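PDB 6KPB: scarecrow-like protein 3 from Arabidopsis thaliana, which probably acts as a transcription factor in plant development and binds zinc finger proteins of the IDD family, among them JACKDAW. Local coordinates for residues His84-Asp89 and Arg95-Phe100; Thr101-Asn106 and Glu399-Ile404; Tyr150-Arg155 and Tyr475-Trp480; Ile157-Glu162 and Gly432-Ser437; Ala182-Phe187 and His214-Glu219. All coordinates share one frame; numbering follows the deposited sequence.

Interaction 1: His84-Asp89 and Arg95-Phe100; sequences HLASPD and RIAAYF
R95 lies against the backbone of S87 to D89 at the turn of a helical hairpin, where helix 72-85 ends and helix 92-109 runs back within the first leucine repeat region. From its root outward, R95 CB is 3.9 Å from S87 O, CG comes 3.3 Å from P88 O, and CD passes the same oxygen. A bend at chi3 (103°) then turns the guanidinium flat beneath that carbonyl, with P88 O 3.1 Å above the plane and over its centre. The oxygen lies over the face, where the N-H groups cannot aim at it, so no hydrogen bond forms. The N-H groups point elsewhere: NH1 to the backbone oxygen of G90, NE into a salt bridge with E393, and NH2 weakly to R384 O. A leucine here would probably leave E393 without its mate and the G90 carbonyl without its donor, freeing the loop to shift. S87 stiffens the loop from within by an ST turn, its OG accepting from D89 N at 3.1 Å. Small residues let the backbones close in: A98 CB lies 4.3 Å from P88 CG, while A86 CB sits 3.7 Å from A97 CB.

Interaction 2: Thr101-Asn106 and Glu399-Ile404; sequences TEALAN and EEIKNI
A103 and K402 make a close contact of an alanine methyl with the main chain of a neighbouring helix in the helical part of the GRAS domain, joining helix 92-109 to helix 387-406. Their CA atoms are only 4.5 Å apart, a spacing possible because the methyl of alanine is the whole side chain on one partner and presses on main chain on the other. A103 CB lies 3.7 Å from K402 CA and 4.1 Å from I401 O, so it touches the helix surface itself. The nearest side-chain atom of I401 is CG2, at 4.3 Å from A103 CB, which adds a branched apolar flank to the buried side of the seam. No hydrogen bond crosses between the segments; the fit is one of shape. K402 suits the outer margin. Its CG stands anti to the backbone N (chi1 172°), which leads the aliphatic chain along the flank of the seam and its amine toward E399, where NZ and OE2 form a long salt bridge of 3.9 Å. E102 carries an opposite charge nearby but does not reach the amine, and its OE1 is instead hydrogen-bonded to T122 of the second subunit. A103 and L104 also meet I405, one turn beyond I401 on helix 387-406, and N106 meets S406. Helices 72-85 and 49-69 pack on other sides of helix 92-109 through T101 and L104, making the contact one seam in a bundle of helices.

Interaction 3: Tyr150-Arg155 and Tyr475-Trp480; sequences YLLTNR and YSVSAW
V477 fits between L152 and T153, and the packing across this contact is wholly apolar. Its CG1, set anti to the backbone N (chi1 -177°), reaches toward the helix and ends 4.1 Å from L152 CB and 4.0 Å from T153 CG2. The threonine and valine side chains cross at about a right angle, methyl against methyl. A beta-branched valine suits the strand, and its short arm spans a gap in which the CA atoms of L152 and V477 stay 7.6 Å apart. L152 broadens the patch by also meeting L436.

No hydrogen bond crosses the contact; the polar bonds stay within the helix and within the sheet. T153 turns its OG1 back to its own helix, bonding to S149 O, which leaves the methyl branch for the valine. S478, pointing away from the helix, accepts through OG from W480 NE1 at 2.7 Å; the oxygen is tilted 21° from the indole plane. W480 itself rests on S423 and I426 of helix 419-428. Main-chain bonds tie V477 to A465 and S478 to V348, fixing the strand in the sheet. Helices thus pack on both faces of strand 472-482, the layered alpha/beta arrangement of the Rossmann-like core of GRAS domains.

Interaction 4: Ile157-Glu162 and Gly432-Ser437; sequences ILEAME and GNVPLS
E159 reaches across to V434 and S437 with its chain extended beyond CB: chi2 is -178°, while chi1, at 138°, sits well off any staggered value. Such a torsion is consistent with a lightly held surface side chain. The contact lies at the edge of the alpha/beta core of the GRAS domain, where the last turn of helix 145-160 passes the segment leaving strand 431-434. Glutamate suits this exposed position, since its long aliphatic stem crosses the gap between backbones and its carboxylate remains at the surface. The two segments are far apart as main chains, the nearest CA atoms, those of E159 and S437, being 9.1 Å from each other. Each carboxylate oxygen has its own neighbour: OE1 stands 4.5 Å from CG1 of V434, and OE2 approaches S437. Neither is a polar bond, and the touch is loose van der Waals contact. V434 nonetheless has a firm place, its backbone paired with A479 of strand 472-482, and its branched side chain suits a strand at the margin of the sheet. The helix is secured independently, with I157 and L158 packing on W180 and L183, and R190 holding the M161 carbonyl. S437 occupies the N-cap of helix 438-448, its OG accepting weakly from the backbone N of Y439 and A440. The glutamate's negative charge near that helix start would probably be mildly favourable. The serine meets it through carbon, CB lying 4.3 Å from E159 OE2.

Interaction 5: Ala182-Phe187 and His214-Glu219; sequences ALLQAF and HRLIEE
L184 lays its CD1 over the backbone and side chains of one turn of the opposite helix, touching L216 and E219. Its closest approach is to main chain, CD1 standing 3.9 Å from L216 O, and the same methyl is 4.4 Å from L216 CD2 and 4.4 Å from E219 CB. L216 and E219 are three residues apart, so they present themselves together on one side of helix 206-223, and a single methyl can meet both. With chi2 at 168°, CD1 lies anti to CA and forms the far end of the chain, which is the part that reaches the other helix. The residue types fit the gradient from inside to surface. L216 is buried and continues inward onto F227 and F229, whereas E219 stands at the outer margin: its CB adds to the apolar seam. L181, one turn before L184, extends the same seam by meeting both L216 and E219, and L184 also touches I225. No hydrogen bond links the segments, and the helices stay 7.9 Å apart at the CA atoms of L184 and E219, room enough for leucine-sized side chains. Helix 178-189 leads from strand 166-171 to strand 196-203, and helix 206-223 leads on to strand 227-233, all three strands parallel. The contact therefore joins the helices of two successive beta-alpha-beta crossovers, as in Rossmann-type folds.

Interactions 1 and 2 follow one another along helix 92-109, and F100 packs on I401 where they meet; both also touch the second subunit. Interactions 3, 4 and 5 lie in the alpha/beta core on the opposite side of the chain's centre, with the centres of interactions 1 and 4 about 43 Å apart. Interactions 3 and 4 share helix 145-160 and adjoining strands, and L158 of that helix packs on L183, A186 and F187 of interaction 5. Interactions 2, 3 and 5 are buried and rely on methyl groups. Interaction 4 is a loose surface touch by a carboxylate, while the partly buried interaction 1 adds a guanidinium lying face-on to a loop carbonyl.

Interaction 1: His84-Asp89 and Arg95-Phe100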
# COMPACT_ATOMS: atom_id res chain seq x y z
N HIS A 84 13.69 7.80 15.96
CA HIS A 84 13.03 8.52 17.04
C HIS A 84 13.01 10.03 16.82
O HIS A 84 12.07 10.70 17.25
CB HIS A 84 13.69 8.19 18.38
CG HIS A 84 13.11 6.99 19.06
ND1 HIS A 84 12.04 7.07 19.93
CD2 HIS A 84 13.44 5.68 18.99
CE1 HIS A 84 11.74 5.86 20.37
NE2 HIS A 84 12.58 5.00 19.82
N LEU A 85 14.03 10.57 16.15
CA LEU A 85 14.08 12.02 15.94
C LEU A 85 13.31 12.44 14.70
O LEU A 85 12.55 13.41 14.74
CB LEU A 85 15.54 12.48 15.84
CG LEU A 85 16.40 12.34 17.09
CD1 LEU A 85 17.69 13.13 16.94
CD2 LEU A 85 15.64 12.78 18.33
N ALA A 86 13.49 11.73 13.59
CA ALA A 86 12.81 12.09 12.35
C ALA A 86 11.31 11.82 12.46
O ALA A 86 10.85 11.01 13.27
CB ALA A 86 13.39 11.31 11.17
N SER A 87 10.55 12.53 11.63
CA SER A 87 9.10 12.39 11.60
C SER A 87 8.54 13.04 10.35
O SER A 87 8.93 14.17 10.01
CB SER A 87 8.46 13.02 12.84
OG SER A 87 7.05 13.10 12.69
N PRO A 88 7.63 12.38 9.63
CA PRO A 88 7.00 13.02 8.47
C PRO A 88 6.06 14.15 8.85
O PRO A 88 5.69 14.94 7.98
CB PRO A 88 6.24 11.88 7.78
CG PRO A 88 6.75 10.62 8.43
CD PRO A 88 7.17 10.99 9.81
N ASP A 89 5.67 14.24 10.12
CA ASP A 89 4.81 15.31 10.60
C ASP A 89 5.57 16.41 11.33
O ASP A 89 4.98 17.45 11.63
CB ASP A 89 3.72 14.76 11.52
CG ASP A 89 2.93 13.63 10.89
OD1 ASP A 89 2.06 13.91 10.03
OD2 ASP A 89 3.17 12.46 11.24
N ARG A 95 11.11 16.02 8.66
CA ARG A 95 10.52 15.42 7.47
C ARG A 95 11.60 15.02 6.47
O ARG A 95 11.56 13.91 5.93
CB ARG A 95 9.52 16.40 6.85
CG ARG A 95 8.37 16.77 7.80
CD ARG A 95 7.72 18.09 7.40
NE ARG A 95 6.44 17.90 6.72
CZ ARG A 95 5.26 17.91 7.32
NH1 ARG A 95 5.18 18.10 8.63
NH2 ARG A 95 4.15 17.74 6.62
N ILE A 96 12.57 15.90 6.24
CA ILE A 96 13.70 15.57 5.36
C ILE A 96 14.40 14.31 5.85
O ILE A 96 14.64 13.38 5.07
CB ILE A 96 14.67 16.76 5.27
CG1 ILE A 96 14.11 17.86 4.38
CG2 ILE A 96 16.03 16.29 4.75
CD1 ILE A 96 14.25 17.59 2.90
N ALA A 97 14.73 14.27 7.14
CA ALA A 97 15.42 13.11 7.69
C ALA A 97 14.61 11.83 7.52
O ALA A 97 15.18 10.76 7.30
CB ALA A 97 15.74 13.34 9.16
N ALA A 98 13.28 11.93 7.59
CA ALA A 98 12.44 10.73 7.49
C ALA A 98 12.58 10.06 6.13
O ALA A 98 12.69 8.83 6.05
CB ALA A 98 10.98 11.08 7.77
N TYR A 99 12.59 10.85 5.06
CA TYR A 99 12.65 10.26 3.72
C TYR A 99 14.06 9.83 3.34
O TYR A 99 14.23 8.84 2.63
CB TYR A 99 12.08 11.25 2.70
CG TYR A 99 10.62 11.55 2.95
CD1 TYR A 99 9.64 10.64 2.61
CD2 TYR A 99 10.24 12.74 3.55
CE1 TYR A 99 8.30 10.90 2.86
CE2 TYR A 99 8.91 13.02 3.80
CZ TYR A 99 7.95 12.09 3.46
OH TYR A 99 6.62 12.36 3.70
N PHE A 100 15.08 10.55 3.81
CA PHE A 100 16.45 10.09 3.60
C PHE A 100 16.77 8.88 4.47
O PHE A 100 17.56 8.02 4.05
CB PHE A 100 17.44 11.22 3.85
CG PHE A 100 17.51 12.23 2.74
CD1 PHE A 100 16.66 13.32 2.73
CD2 PHE A 100 18.43 12.09 1.72
CE1 PHE A 100 16.72 14.25 1.70
CE2 PHE A 100 18.50 13.01 0.69
CZ PHE A 100 17.64 14.10 0.69

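Interaction 2: Thr101-Asn106 and Glu399-Ile404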
# COMPACT_ATOMS: atom_id res chain seq x y z
N THR A 101 16.20 8.81 5.67
CA THR A 101 16.41 7.63 6.51
C THR A 101 15.81 6.39 5.88
O THR A 101 16.47 5.35 5.78
CB THR A 101 15.82 7.86 7.91
OG1 THR A 101 16.50 8.95 8.55
CG2 THR A 101 15.95 6.62 8.76
N GLU A 102 14.55 6.48 5.43
CA GLU A 102 13.93 5.35 4.75
C GLU A 102 14.71 4.96 3.50
O GLU A 102 14.87 3.78 3.20
CB GLU A 102 12.48 5.68 4.40
CG GLU A 102 11.84 4.69 3.43
CD GLU A 102 10.34 4.58 3.60
OE1 GLU A 102 9.79 5.20 4.54
OE2 GLU A 102 9.70 3.87 2.80
N ALA A 103 15.21 5.96 2.77
CA ALA A 103 16.01 5.69 1.58
C ALA A 103 17.28 4.92 1.93
O ALA A 103 17.60 3.90 1.32
CB ALA A 103 16.35 7.00 0.87
N LEU A 104 18.02 5.41 2.94
CA LEU A 104 19.25 4.74 3.35
C LEU A 104 18.98 3.32 3.81
O LEU A 104 19.73 2.40 3.48
CB LEU A 104 19.94 5.54 4.46
CG LEU A 104 20.69 6.81 4.04
CD1 LEU A 104 21.27 7.51 5.26
CD2 LEU A 104 21.78 6.46 3.05
N ALA A 105 17.91 3.13 4.59
CA ALA A 105 17.57 1.79 5.05
C ALA A 105 17.19 0.88 3.88
O ALA A 105 17.45 -0.33 3.92
CB ALA A 105 16.44 1.85 6.07
N ASN A 106 16.58 1.44 2.84
CA ASN A 106 16.26 0.65 1.66
C ASN A 106 17.53 0.22 0.92
O ASN A 106 17.60 -0.90 0.39
CB ASN A 106 15.34 1.43 0.72
CG ASN A 106 14.03 0.72 0.45
OD1 ASN A 106 13.09 0.79 1.25
ND2 ASN A 106 13.96 0.02 -0.67
N GLU A 399 9.76 9.70 -3.22
CA GLU A 399 10.09 8.70 -4.23
C GLU A 399 11.37 9.07 -4.97
O GLU A 399 12.19 8.20 -5.27
CB GLU A 399 8.93 8.53 -5.20
CG GLU A 399 7.80 7.68 -4.65
CD GLU A 399 8.28 6.30 -4.25
OE1 GLU A 399 9.05 5.68 -5.02
OE2 GLU A 399 7.90 5.83 -3.15
N GLU A 400 11.55 10.36 -5.28
CA GLU A 400 12.77 10.79 -5.95
C GLU A 400 13.98 10.63 -5.03
O GLU A 400 15.03 10.14 -5.46
CB GLU A 400 12.63 12.23 -6.42
CG GLU A 400 11.50 12.44 -7.43
CD GLU A 400 11.30 13.90 -7.79
OE1 GLU A 400 11.98 14.76 -7.19
OE2 GLU A 400 10.47 14.18 -8.67
N ILE A 401 13.84 11.03 -3.77
CA ILE A 401 14.93 10.85 -2.81
C ILE A 401 15.28 9.37 -2.67
O ILE A 401 16.46 8.99 -2.71
CB ILE A 401 14.55 11.47 -1.45
CG1 ILE A 401 14.54 12.99 -1.53
CG2 ILE A 401 15.49 10.99 -0.35
CD1 ILE A 401 13.91 13.67 -0.33
N LYS A 402 14.26 8.52 -2.52
CA LYS A 402 14.50 7.09 -2.39
C LYS A 402 15.20 6.53 -3.62
O LYS A 402 16.10 5.69 -3.50
CB LYS A 402 13.17 6.37 -2.16
CG LYS A 402 13.25 4.85 -2.20
CD LYS A 402 11.93 4.23 -1.77
CE LYS A 402 11.35 3.32 -2.85
NZ LYS A 402 10.08 2.68 -2.41
N ASN A 403 14.81 6.98 -4.81
CA ASN A 403 15.42 6.47 -6.03
C ASN A 403 16.85 6.97 -6.20
O ASN A 403 17.71 6.24 -6.71
CB ASN A 403 14.57 6.85 -7.25
CG ASN A 403 15.06 6.19 -8.53
OD1 ASN A 403 15.65 6.84 -9.38
ND2 ASN A 403 14.80 4.90 -8.65
N ILE A 404 17.12 8.20 -5.77
CA ILE A 404 18.48 8.75 -5.89
C ILE A 404 19.43 8.04 -4.94
O ILE A 404 20.61 7.83 -5.27
CB ILE A 404 18.45 10.27 -5.63
CG1 ILE A 404 17.71 10.99 -6.76
CG2 ILE A 404 19.86 10.82 -5.49
CD1 ILE A 404 17.39 12.44 -6.44

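Interaction 3: Tyr150-Arg155 and Tyr475-Trp480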
# COMPACT_ATOMS: atom_id res chain seq x y z
N TYR A 150 5.12 25.65 -18.52
CA TYR A 150 4.09 25.65 -19.55
C TYR A 150 4.03 26.99 -20.27
O TYR A 150 3.93 27.03 -21.51
CB TYR A 150 2.74 25.30 -18.94
CG TYR A 150 2.64 23.89 -18.41
CD1 TYR A 150 3.54 22.91 -18.81
CD2 TYR A 150 1.64 23.54 -17.51
CE1 TYR A 150 3.44 21.61 -18.33
CE2 TYR A 150 1.55 22.25 -17.02
CZ TYR A 150 2.45 21.29 -17.43
OH TYR A 150 2.35 20.01 -16.94
N LEU A 151 4.08 28.09 -19.52
CA LEU A 151 4.02 29.41 -20.14
C LEU A 151 5.19 29.63 -21.09
O LEU A 151 5.01 30.08 -22.22
CB LEU A 151 3.99 30.49 -19.05
CG LEU A 151 3.60 31.93 -19.40
CD1 LEU A 151 3.18 32.66 -18.12
CD2 LEU A 151 4.72 32.69 -20.09
N LEU A 152 6.41 29.31 -20.63
CA LEU A 152 7.59 29.56 -21.44
C LEU A 152 7.62 28.67 -22.68
O LEU A 152 7.96 29.13 -23.78
CB LEU A 152 8.86 29.36 -20.61
CG LEU A 152 9.13 30.42 -19.54
CD1 LEU A 152 10.30 30.01 -18.64
CD2 LEU A 152 9.41 31.77 -20.21
N THR A 153 7.26 27.39 -22.53
CA THR A 153 7.33 26.47 -23.66
C THR A 153 6.23 26.75 -24.67
O THR A 153 6.44 26.62 -25.88
CB THR A 153 7.25 25.02 -23.17
OG1 THR A 153 6.01 24.81 -22.49
CG2 THR A 153 8.40 24.71 -22.22
N ASN A 154 5.04 27.14 -24.20
CA ASN A 154 3.96 27.49 -25.13
C ASN A 154 4.32 28.72 -25.95
O ASN A 154 4.02 28.78 -27.15
CB ASN A 154 2.65 27.71 -24.37
CG ASN A 154 2.04 26.42 -23.87
OD1 ASN A 154 2.47 25.32 -24.24
ND2 ASN A 154 1.02 26.53 -23.02
N ARG A 155 4.96 29.71 -25.33
CA ARG A 155 5.42 30.88 -26.08
C ARG A 155 6.45 30.49 -27.13
O ARG A 155 6.40 30.97 -28.27
CB ARG A 155 5.99 31.93 -25.13
CG ARG A 155 4.94 32.77 -24.42
CD ARG A 155 4.42 33.88 -25.32
NE ARG A 155 2.98 33.77 -25.55
CZ ARG A 155 2.06 34.18 -24.70
NH1 ARG A 155 2.42 34.73 -23.54
NH2 ARG A 155 0.77 34.04 -24.99
N TYR A 475 14.80 24.08 -11.21
CA TYR A 475 14.49 23.55 -12.53
C TYR A 475 14.95 24.53 -13.59
O TYR A 475 15.08 25.73 -13.35
CB TYR A 475 12.98 23.29 -12.70
CG TYR A 475 12.40 22.32 -11.70
CD1 TYR A 475 11.96 22.75 -10.46
CD2 TYR A 475 12.26 20.97 -12.01
CE1 TYR A 475 11.41 21.87 -9.55
CE2 TYR A 475 11.72 20.08 -11.11
CZ TYR A 475 11.29 20.53 -9.88
OH TYR A 475 10.75 19.65 -8.98
N SER A 476 15.20 23.99 -14.79
CA SER A 476 15.59 24.78 -15.94
C SER A 476 14.60 24.57 -17.08
O SER A 476 13.96 23.52 -17.18
CB SER A 476 17.01 24.43 -16.40
OG SER A 476 17.10 23.07 -16.80
N VAL A 477 14.47 25.59 -17.93
CA VAL A 477 13.64 25.53 -19.13
C VAL A 477 14.47 26.05 -20.30
O VAL A 477 15.04 27.14 -20.21
CB VAL A 477 12.34 26.34 -18.98
CG1 VAL A 477 11.48 26.19 -20.22
CG2 VAL A 477 11.57 25.90 -17.74
N SER A 478 14.52 25.28 -21.38
CA SER A 478 15.35 25.64 -22.52
C SER A 478 14.68 25.20 -23.81
O SER A 478 13.99 24.17 -23.85
CB SER A 478 16.75 25.01 -22.41
OG SER A 478 16.67 23.60 -22.36
N ALA A 479 14.90 25.98 -24.87
CA ALA A 479 14.32 25.72 -26.18
C ALA A 479 15.43 25.48 -27.19
O ALA A 479 16.49 26.11 -27.13
CB ALA A 479 13.44 26.89 -26.63
N TRP A 480 15.18 24.56 -28.13
CA TRP A 480 16.21 24.12 -29.06
C TRP A 480 15.61 23.89 -30.44
O TRP A 480 14.45 23.48 -30.58
CB TRP A 480 16.88 22.83 -28.56
CG TRP A 480 17.33 22.92 -27.14
CD1 TRP A 480 16.58 22.66 -26.03
CD2 TRP A 480 18.63 23.31 -26.68
NE1 TRP A 480 17.34 22.86 -24.90
CE2 TRP A 480 18.60 23.26 -25.27
CE3 TRP A 480 19.81 23.69 -27.31
CZ2 TRP A 480 19.71 23.58 -24.49
CZ3 TRP A 480 20.91 24.01 -26.54
CH2 TRP A 480 20.85 23.95 -25.14

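Interaction 4: Ile157-Glu162 and Gly432-Ser437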
# COMPACT_ATOMS: atom_id res chain seq x y z
N ILE A 157 6.76 27.62 -28.59
CA ILE A 157 6.08 26.88 -29.65
C ILE A 157 5.31 27.83 -30.56
O ILE A 157 5.41 27.75 -31.79
CB ILE A 157 5.16 25.80 -29.05
CG1 ILE A 157 5.98 24.64 -28.48
CG2 ILE A 157 4.15 25.31 -30.08
CD1 ILE A 157 5.18 23.69 -27.62
N LEU A 158 4.53 28.74 -29.96
CA LEU A 158 3.76 29.70 -30.76
C LEU A 158 4.67 30.50 -31.68
O LEU A 158 4.35 30.69 -32.87
CB LEU A 158 2.98 30.63 -29.84
CG LEU A 158 1.58 30.19 -29.43
CD1 LEU A 158 1.16 30.93 -28.17
CD2 LEU A 158 0.59 30.47 -30.56
N GLU A 159 5.79 30.99 -31.16
CA GLU A 159 6.71 31.77 -31.97
C GLU A 159 7.39 30.91 -33.04
O GLU A 159 7.72 31.41 -34.12
CB GLU A 159 7.74 32.45 -31.06
CG GLU A 159 9.18 32.44 -31.55
CD GLU A 159 10.12 33.08 -30.55
OE1 GLU A 159 11.35 32.90 -30.67
OE2 GLU A 159 9.62 33.76 -29.63
N ALA A 160 7.58 29.62 -32.76
CA ALA A 160 8.11 28.73 -33.78
C ALA A 160 7.07 28.40 -34.84
O ALA A 160 7.42 28.10 -35.99
CB ALA A 160 8.64 27.45 -33.14
N MET A 161 5.79 28.46 -34.48
CA MET A 161 4.70 28.10 -35.38
C MET A 161 4.05 29.31 -36.04
O MET A 161 2.91 29.22 -36.49
CB MET A 161 3.65 27.28 -34.63
CG MET A 161 4.16 25.96 -34.09
SD MET A 161 5.09 25.04 -35.33
CE MET A 161 5.31 23.47 -34.51
N GLU A 162 4.76 30.44 -36.10
CA GLU A 162 4.25 31.60 -36.81
C GLU A 162 4.11 31.28 -38.29
O GLU A 162 5.07 30.88 -38.95
CB GLU A 162 5.19 32.79 -36.61
CG GLU A 162 5.32 33.27 -35.18
CD GLU A 162 6.44 34.27 -35.00
OE1 GLU A 162 7.40 34.24 -35.80
OE2 GLU A 162 6.37 35.09 -34.06
N GLY A 432 20.48 23.51 -31.86
CA GLY A 432 20.94 24.87 -31.57
C GLY A 432 19.98 25.53 -30.59
O GLY A 432 18.76 25.37 -30.70
N ASN A 433 20.54 26.27 -29.64
CA ASN A 433 19.72 26.89 -28.62
C ASN A 433 18.90 28.04 -29.20
O ASN A 433 19.40 28.85 -29.98
CB ASN A 433 20.59 27.40 -27.47
CG ASN A 433 19.78 28.13 -26.41
OD1 ASN A 433 19.99 29.32 -26.17
ND2 ASN A 433 18.85 27.43 -25.78
N VAL A 434 17.63 28.09 -28.82
CA VAL A 434 16.74 29.18 -29.17
C VAL A 434 16.43 29.95 -27.89
O VAL A 434 15.69 29.46 -27.03
CB VAL A 434 15.45 28.67 -29.84
CG1 VAL A 434 14.58 29.84 -30.28
CG2 VAL A 434 15.78 27.79 -31.02
N PRO A 435 17.00 31.14 -27.71
CA PRO A 435 16.79 31.87 -26.45
C PRO A 435 15.32 32.17 -26.21
O PRO A 435 14.57 32.47 -27.14
CB PRO A 435 17.60 33.16 -26.65
CG PRO A 435 17.77 33.29 -28.14
CD PRO A 435 17.86 31.88 -28.65
N LEU A 436 14.91 32.04 -24.96
CA LEU A 436 13.53 32.34 -24.59
C LEU A 436 13.25 33.82 -24.74
O LEU A 436 14.13 34.67 -24.57
CB LEU A 436 13.26 31.89 -23.15
CG LEU A 436 13.43 30.38 -22.90
CD1 LEU A 436 13.22 30.05 -21.43
CD2 LEU A 436 12.47 29.59 -23.77
N SER A 437 12.00 34.14 -25.07
CA SER A 437 11.61 35.52 -25.30
C SER A 437 11.75 36.35 -24.03
O SER A 437 11.38 35.90 -22.94
CB SER A 437 10.17 35.59 -25.82
OG SER A 437 9.67 36.91 -25.76

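Interaction 5: Ala182-Phe187 and His214-Glu219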
# COMPACT_ATOMS: atom_id res chain seq x y z
N ALA A 182 -4.19 26.02 -22.61
CA ALA A 182 -3.82 27.41 -22.85
C ALA A 182 -3.32 27.61 -24.28
O ALA A 182 -3.66 28.60 -24.93
CB ALA A 182 -2.76 27.85 -21.85
N LEU A 183 -2.51 26.67 -24.79
CA LEU A 183 -2.01 26.80 -26.15
C LEU A 183 -3.13 26.73 -27.17
O LEU A 183 -3.04 27.35 -28.24
CB LEU A 183 -0.97 25.71 -26.43
CG LEU A 183 -0.20 25.86 -27.75
CD1 LEU A 183 0.56 27.17 -27.76
CD2 LEU A 183 0.75 24.69 -27.98
N LEU A 184 -4.20 25.99 -26.87
CA LEU A 184 -5.36 25.95 -27.76
C LEU A 184 -5.98 27.34 -27.90
O LEU A 184 -6.22 27.81 -29.01
CB LEU A 184 -6.38 24.95 -27.23
CG LEU A 184 -6.30 23.52 -27.76
CD1 LEU A 184 -7.19 22.60 -26.94
CD2 LEU A 184 -6.71 23.49 -29.22
N GLN A 185 -6.24 28.00 -26.77
CA GLN A 185 -6.83 29.34 -26.81
C GLN A 185 -5.89 30.33 -27.50
O GLN A 185 -6.34 31.19 -28.26
CB GLN A 185 -7.16 29.81 -25.40
CG GLN A 185 -7.57 31.28 -25.31
CD GLN A 185 -8.87 31.57 -26.03
OE1 GLN A 185 -9.96 31.33 -25.49
NE2 GLN A 185 -8.77 32.08 -27.25
N ALA A 186 -4.59 30.21 -27.24
CA ALA A 186 -3.63 31.14 -27.83
C ALA A 186 -3.55 30.97 -29.34
O ALA A 186 -3.48 31.96 -30.08
CB ALA A 186 -2.26 30.96 -27.18
N PHE A 187 -3.53 29.72 -29.81
CA PHE A 187 -3.58 29.47 -31.25
C PHE A 187 -4.84 30.06 -31.87
O PHE A 187 -4.81 30.60 -32.97
CB PHE A 187 -3.51 27.96 -31.52
CG PHE A 187 -2.13 27.46 -31.81
CD1 PHE A 187 -1.25 28.20 -32.58
CD2 PHE A 187 -1.71 26.24 -31.32
CE1 PHE A 187 0.03 27.74 -32.85
CE2 PHE A 187 -0.43 25.76 -31.58
CZ PHE A 187 0.43 26.52 -32.35
N HIS A 214 -10.26 13.73 -23.46
CA HIS A 214 -11.60 14.26 -23.27
C HIS A 214 -11.58 15.76 -23.05
O HIS A 214 -12.41 16.49 -23.62
CB HIS A 214 -12.28 13.56 -22.09
CG HIS A 214 -13.61 14.13 -21.73
ND1 HIS A 214 -13.77 15.12 -20.78
CD2 HIS A 214 -14.86 13.86 -22.19
CE1 HIS A 214 -15.05 15.43 -20.67
NE2 HIS A 214 -15.73 14.68 -21.52
N ARG A 215 -10.65 16.25 -22.24
CA ARG A 215 -10.62 17.68 -21.93
C ARG A 215 -10.16 18.49 -23.13
O ARG A 215 -10.68 19.59 -23.37
CB ARG A 215 -9.71 17.95 -20.73
CG ARG A 215 -9.98 19.27 -20.03
CD ARG A 215 -10.29 19.06 -18.56
NE ARG A 215 -9.95 20.23 -17.76
CZ ARG A 215 -8.82 20.38 -17.08
NH1 ARG A 215 -7.90 19.42 -17.11
NH2 ARG A 215 -8.60 21.48 -16.38
N LEU A 216 -9.20 17.98 -23.89
CA LEU A 216 -8.69 18.73 -25.04
C LEU A 216 -9.71 18.78 -26.17
O LEU A 216 -9.91 19.84 -26.78
CB LEU A 216 -7.37 18.12 -25.52
CG LEU A 216 -6.19 18.20 -24.55
CD1 LEU A 216 -4.90 17.79 -25.23
CD2 LEU A 216 -6.07 19.60 -23.95
N ILE A 217 -10.36 17.65 -26.47
CA ILE A 217 -11.38 17.65 -27.52
C ILE A 217 -12.54 18.54 -27.13
O ILE A 217 -13.11 19.26 -27.96
CB ILE A 217 -11.84 16.21 -27.81
CG1 ILE A 217 -10.68 15.36 -28.35
CG2 ILE A 217 -12.99 16.21 -28.81
CD1 ILE A 217 -11.08 13.94 -28.68
N GLU A 218 -12.92 18.52 -25.84
CA GLU A 218 -14.03 19.34 -25.38
C GLU A 218 -13.73 20.82 -25.56
O GLU A 218 -14.60 21.60 -25.97
CB GLU A 218 -14.34 19.03 -23.92
CG GLU A 218 -15.60 19.68 -23.38
CD GLU A 218 -15.77 19.48 -21.89
OE1 GLU A 218 -14.74 19.45 -21.18
OE2 GLU A 218 -16.92 19.34 -21.43
N GLU A 219 -12.50 21.24 -25.25
CA GLU A 219 -12.15 22.65 -25.39
C GLU A 219 -12.00 23.03 -26.86
O GLU A 219 -12.45 24.10 -27.28
CB GLU A 219 -10.87 22.95 -24.62
CG GLU A 219 -10.50 24.43 -24.57
CD GLU A 219 -11.48 25.26 -23.74
OE1 GLU A 219 -12.23 24.67 -22.93
OE2 GLU A 219 -11.50 26.50 -23.90